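Local coordinates for protein succinyl-CoA:3-ketoacid coenzyme A transferase subunit B (Helicobacter pylori, PDB 3RRL) that catalyses, as one subunit of the enzyme, the transfer of coenzyme A from succinyl-CoA to a 3-oxo acid, giving a 3-oxoacyl-CoA and succinate, at residues Val129-His141 with Val163-Glu175. Residues are numbered along the deposited sequence; the frame is centred on the assembly and turned at random.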
loop_
_atom_site.group_PDB
_atom_site.type_symbol
_atom_site.label_atom_id
_atom_site.label_comp_id
_atom_site.label_asym_id
_atom_site.label_seq_id
_atom_site.Cartn_x
_atom_site.Cartn_y
_atom_site.Cartn_z
ATOM N N VAL B 129 -13.941 -11.745 8.478
ATOM C CA VAL B 129 -15.263 -12.274 8.099
ATOM C C VAL B 129 -15.702 -11.913 6.679
ATOM O O VAL B 129 -16.432 -12.674 6.043
ATOM C CB VAL B 129 -16.412 -11.859 9.083
ATOM C CG1 VAL B 129 -16.229 -12.494 10.448
ATOM C CG2 VAL B 129 -16.544 -10.340 9.190
ATOM N N HIS B 130 -15.303 -10.739 6.200
ATOM C CA HIS B 130 -15.571 -10.363 4.811
ATOM C C HIS B 130 -14.571 -10.908 3.787
ATOM O O HIS B 130 -14.963 -11.352 2.705
ATOM C CB HIS B 130 -15.706 -8.850 4.672
ATOM C CG HIS B 130 -16.944 -8.302 5.306
ATOM N ND1 HIS B 130 -16.957 -7.774 6.577
ATOM C CD2 HIS B 130 -18.217 -8.222 4.852
ATOM C CE1 HIS B 130 -18.182 -7.380 6.877
ATOM N NE2 HIS B 130 -18.966 -7.642 5.847
ATOM N N GLY B 131 -13.285 -10.871 4.124
ATOM C CA GLY B 131 -12.234 -11.211 3.172
ATOM C C GLY B 131 -11.996 -12.689 2.895
ATOM O O GLY B 131 -11.764 -13.074 1.748
ATOM N N ALA B 132 -12.041 -13.519 3.935
ATOM C CA ALA B 132 -11.714 -14.940 3.796
ATOM C C ALA B 132 -12.624 -15.618 2.768
ATOM O O ALA B 132 -13.819 -15.356 2.742
ATOM C CB ALA B 132 -11.822 -15.631 5.145
ATOM N N LYS B 133 -12.067 -16.472 1.910
ATOM C CA LYS B 133 -12.898 -17.181 0.926
ATOM C C LYS B 133 -13.957 -18.040 1.624
ATOM O O LYS B 133 -15.090 -18.168 1.148
ATOM C CB LYS B 133 -12.049 -18.047 -0.010
ATOM C CG LYS B 133 -11.109 -17.250 -0.911
ATOM C CD LYS B 133 -10.237 -18.175 -1.752
ATOM C CE LYS B 133 -8.914 -17.513 -2.110
ATOM N NZ LYS B 133 -7.937 -18.493 -2.686
ATOM N N LYS B 134 -13.583 -18.636 2.750
ATOM C CA LYS B 134 -14.550 -19.334 3.579
ATOM C C LYS B 134 -14.405 -18.920 5.038
ATOM O O LYS B 134 -13.298 -18.854 5.571
ATOM C CB LYS B 134 -14.408 -20.849 3.446
ATOM C CG LYS B 134 -15.500 -21.594 4.174
ATOM C CD LYS B 134 -15.355 -23.096 4.047
ATOM C CE LYS B 134 -16.499 -23.803 4.768
ATOM N NZ LYS B 134 -16.276 -25.271 4.873
ATOM N N VAL B 135 -15.535 -18.628 5.668
ATOM C CA VAL B 135 -15.560 -18.234 7.063
ATOM C C VAL B 135 -16.237 -19.319 7.880
ATOM O O VAL B 135 -17.411 -19.608 7.677
ATOM C CB VAL B 135 -16.314 -16.914 7.254
ATOM C CG1 VAL B 135 -16.502 -16.623 8.730
ATOM C CG2 VAL B 135 -15.571 -15.768 6.562
ATOM N N ILE B 136 -15.481 -19.928 8.788
ATOM C CA ILE B 136 -16.014 -20.931 9.698
ATOM C C ILE B 136 -16.023 -20.412 11.138
ATOM O O ILE B 136 -15.001 -19.952 11.640
ATOM C CB ILE B 136 -15.169 -22.215 9.669
ATOM C CG1 ILE B 136 -15.047 -22.747 8.243
ATOM C CG2 ILE B 136 -15.763 -23.275 10.594
ATOM C CD1 ILE B 136 -14.110 -23.940 8.127
ATOM N N VAL B 137 -17.175 -20.486 11.797
ATOM C CA VAL B 137 -17.260 -20.166 13.215
ATOM C C VAL B 137 -17.348 -21.462 14.016
ATOM O O VAL B 137 -18.131 -22.354 13.684
ATOM C CB VAL B 137 -18.490 -19.297 13.539
ATOM C CG1 VAL B 137 -18.664 -19.166 15.053
ATOM C CG2 VAL B 137 -18.365 -17.931 12.900
ATOM N N ILE B 138 -16.531 -21.568 15.057
ATOM C CA ILE B 138 -16.580 -22.720 15.945
ATOM C C ILE B 138 -16.831 -22.242 17.371
ATOM O O ILE B 138 -16.150 -21.343 17.872
ATOM C CB ILE B 138 -15.306 -23.587 15.864
ATOM C CG1 ILE B 138 -14.112 -22.874 16.514
ATOM C CG2 ILE B 138 -15.028 -23.975 14.420
ATOM C CD1 ILE B 138 -12.861 -23.746 16.615
HETATM N N MSE B 139 -17.832 -22.836 18.001
HETATM C CA MSE B 139 -18.428 -22.249 19.182
HETATM C C MSE B 139 -19.115 -23.306 20.025
HETATM O O MSE B 139 -19.684 -24.254 19.484
HETATM C CB MSE B 139 -19.471 -21.259 18.692
HETATM C CG MSE B 139 -20.146 -20.444 19.739
HETATM SE SE MSE B 139 -21.352 -19.271 18.782
HETATM C CE MSE B 139 -22.675 -20.576 18.214
ATOM N N GLU B 140 -19.108 -23.129 21.341
ATOM C CA GLU B 140 -19.946 -23.961 22.196
ATOM C C GLU B 140 -21.401 -23.591 21.931
ATOM O O GLU B 140 -21.732 -22.411 21.790
ATOM C CB GLU B 140 -19.575 -23.787 23.671
ATOM C CG GLU B 140 -18.330 -24.570 24.076
ATOM C CD GLU B 140 -17.743 -24.109 25.393
ATOM O OE1 GLU B 140 -18.372 -24.347 26.447
ATOM O OE2 GLU B 140 -16.649 -23.504 25.374
ATOM N N HIS B 141 -22.260 -24.604 21.843
ATOM C CA HIS B 141 -23.628 -24.424 21.356
ATOM C C HIS B 141 -24.506 -23.610 22.310
ATOM O O HIS B 141 -25.363 -22.844 21.868
ATOM C CB HIS B 141 -24.279 -25.781 21.056
ATOM C CG HIS B 141 -25.453 -25.698 20.130
ATOM N ND1 HIS B 141 -25.392 -26.090 18.809
ATOM C CD2 HIS B 141 -26.720 -25.258 20.332
ATOM C CE1 HIS B 141 -26.568 -25.899 18.237
ATOM N NE2 HIS B 141 -27.393 -25.399 19.142
ATOM N N VAL B 163 -22.126 -13.225 7.209
ATOM C CA VAL B 163 -20.756 -13.597 6.865
ATOM C C VAL B 163 -20.377 -15.064 7.103
ATOM O O VAL B 163 -19.348 -15.527 6.616
ATOM C CB VAL B 163 -19.760 -12.704 7.620
ATOM C CG1 VAL B 163 -19.905 -11.260 7.158
ATOM C CG2 VAL B 163 -19.976 -12.828 9.134
ATOM N N VAL B 164 -21.200 -15.806 7.831
ATOM C CA VAL B 164 -20.776 -17.132 8.276
ATOM C C VAL B 164 -21.136 -18.180 7.242
ATOM O O VAL B 164 -22.295 -18.309 6.886
ATOM C CB VAL B 164 -21.409 -17.511 9.637
ATOM C CG1 VAL B 164 -21.003 -18.923 10.048
ATOM C CG2 VAL B 164 -21.003 -16.503 10.705
ATOM N N HIS B 165 -20.135 -18.890 6.728
ATOM C CA HIS B 165 -20.368 -19.967 5.768
ATOM C C HIS B 165 -20.733 -21.279 6.451
ATOM O O HIS B 165 -21.626 -22.001 6.002
ATOM C CB HIS B 165 -19.153 -20.165 4.854
ATOM C CG HIS B 165 -18.947 -19.048 3.881
ATOM N ND1 HIS B 165 -18.083 -18.002 4.123
ATOM C CD2 HIS B 165 -19.507 -18.801 2.675
ATOM C CE1 HIS B 165 -18.112 -17.164 3.102
ATOM N NE2 HIS B 165 -18.968 -17.626 2.209
ATOM N N GLN B 166 -20.035 -21.582 7.540
ATOM C CA GLN B 166 -20.215 -22.855 8.220
ATOM C C GLN B 166 -20.073 -22.662 9.726
ATOM O O GLN B 166 -19.219 -21.902 10.190
ATOM C CB GLN B 166 -19.192 -23.861 7.700
ATOM C CG GLN B 166 -19.129 -25.182 8.459
ATOM C CD GLN B 166 -17.962 -26.046 7.991
ATOM O OE1 GLN B 166 -16.867 -25.545 7.742
ATOM N NE2 GLN B 166 -18.199 -27.337 7.848
ATOM N N LEU B 167 -20.926 -23.336 10.483
ATOM C CA LEU B 167 -20.901 -23.225 11.935
ATOM C C LEU B 167 -20.752 -24.611 12.551
ATOM O O LEU B 167 -21.554 -25.510 12.295
ATOM C CB LEU B 167 -22.170 -22.536 12.453
ATOM C CG LEU B 167 -22.484 -22.706 13.943
ATOM C CD1 LEU B 167 -21.431 -22.031 14.813
ATOM C CD2 LEU B 167 -23.883 -22.176 14.274
ATOM N N ILE B 168 -19.704 -24.777 13.346
ATOM C CA ILE B 168 -19.431 -26.040 14.007
ATOM C C ILE B 168 -19.560 -25.856 15.515
ATOM O O ILE B 168 -18.836 -25.056 16.106
ATOM C CB ILE B 168 -18.000 -26.511 13.682
ATOM C CG1 ILE B 168 -17.805 -26.641 12.166
ATOM C CG2 ILE B 168 -17.684 -27.817 14.386
ATOM C CD1 ILE B 168 -16.399 -27.073 11.765
ATOM N N THR B 169 -20.488 -26.578 16.136
ATOM C CA THR B 169 -20.593 -26.587 17.594
ATOM C C THR B 169 -20.379 -28.002 18.156
ATOM O O THR B 169 -20.122 -28.948 17.403
ATOM C CB THR B 169 -21.952 -26.024 18.081
ATOM O OG1 THR B 169 -22.979 -27.015 17.934
ATOM C CG2 THR B 169 -22.326 -24.782 17.293
ATOM N N ASP B 170 -20.479 -28.143 19.474
ATOM C CA ASP B 170 -20.343 -29.454 20.120
ATOM C C ASP B 170 -21.531 -30.372 19.805
ATOM O O ASP B 170 -21.489 -31.583 20.049
ATOM C CB ASP B 170 -20.192 -29.290 21.638
ATOM C CG ASP B 170 -21.187 -28.299 22.216
ATOM O OD1 ASP B 170 -21.236 -27.154 21.720
ATOM O OD2 ASP B 170 -21.936 -28.663 23.150
ATOM N N LEU B 171 -22.590 -29.781 19.263
ATOM C CA LEU B 171 -23.804 -30.517 18.907
ATOM C C LEU B 171 -23.841 -30.849 17.423
ATOM O O LEU B 171 -24.017 -32.007 17.043
ATOM C CB LEU B 171 -25.074 -29.764 19.314
ATOM C CG LEU B 171 -25.234 -29.456 20.801
ATOM C CD1 LEU B 171 -26.613 -28.863 21.081
ATOM C CD2 LEU B 171 -25.006 -30.709 21.630
ATOM N N ALA B 172 -23.712 -29.826 16.592
ATOM C CA ALA B 172 -23.909 -29.981 15.165
ATOM C C ALA B 172 -23.085 -29.099 14.241
ATOM O O ALA B 172 -22.429 -28.162 14.659
ATOM C CB ALA B 172 -25.361 -29.788 14.862
ATOM N N VAL B 173 -23.136 -29.449 12.966
ATOM C CA VAL B 173 -22.528 -28.672 11.915
ATOM C C VAL B 173 -23.643 -28.090 11.049
ATOM O O VAL B 173 -24.529 -28.796 10.610
ATOM C CB VAL B 173 -21.597 -29.510 11.051
ATOM C CG1 VAL B 173 -20.964 -28.660 9.997
ATOM C CG2 VAL B 173 -20.564 -30.172 11.896
ATOM N N PHE B 174 -23.580 -26.788 10.817
ATOM C CA PHE B 174 -24.562 -26.088 10.024
ATOM C C PHE B 174 -23.882 -25.372 8.878
ATOM O O PHE B 174 -22.740 -24.970 8.988
ATOM C CB PHE B 174 -25.269 -25.021 10.848
ATOM C CG PHE B 174 -26.021 -25.538 12.024
ATOM C CD1 PHE B 174 -27.366 -25.810 11.931
ATOM C CD2 PHE B 174 -25.392 -25.714 13.235
ATOM C CE1 PHE B 174 -28.056 -26.266 13.011
ATOM C CE2 PHE B 174 -26.086 -26.171 14.319
ATOM C CZ PHE B 174 -27.418 -26.445 14.208
ATOM N N GLU B 175 -24.600 -25.221 7.775
ATOM C CA GLU B 175 -24.124 -24.437 6.645
ATOM C C GLU B 175 -25.103 -23.313 6.325
ATOM O O GLU B 175 -26.274 -23.370 6.690
ATOM C CB GLU B 175 -23.886 -25.327 5.427
ATOM C CG GLU B 175 -22.653 -26.203 5.578
ATOM C CD GLU B 175 -22.455 -27.173 4.427
ATOM O OE1 GLU B 175 -23.305 -27.206 3.508
ATOM O OE2 GLU B 175 -21.440 -27.910 4.450
HETATM O O HOH W 1 -19.367 -25.653 4.906
#
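V137 of strand 134-138 and L167 of strand 166-168 pair in parallel, the two axes 4.8 Å apart and 22° from alignment, with V137 N hydrogen-bonded to Q166 O and I168 N to V137 O. At the start of the ladder, V135 O accepts from both H165 N and Q166 N, while V135 N donates to H165 ND1 (3.0 Å), 30° out of the imidazole plane. V137 CG2 meets V164 CG2 at 3.7 Å on the V137 and L167 face. On the I136, Q166 and I168 face, extended K134 brings NZ above the carbonyl plane of Q166 OE1 (2.9 Å); E12 forms a salt bridge with this lysine and accepts from Q166 NE2. Beyond the strands, H141 N reaches the syn lone pair of D170 OD1 (2.8 Å), ND1 shares a 2.7 Å hydrogen bond with T169 OG1 at the ring edge, and L171 CD1 lies over one face. T169 OG1, turned between its own N and carbonyl carbon (chi1 78°), also accepts from L171 N (an ST turn) and A172 N, together an ST motif at the hairpin bend. Helix 2-10 packs on I138 and I168; strand 95-98 flanks 134-138, and 172-177 pairs antiparallel with 166-168 inside the large mixed sheet.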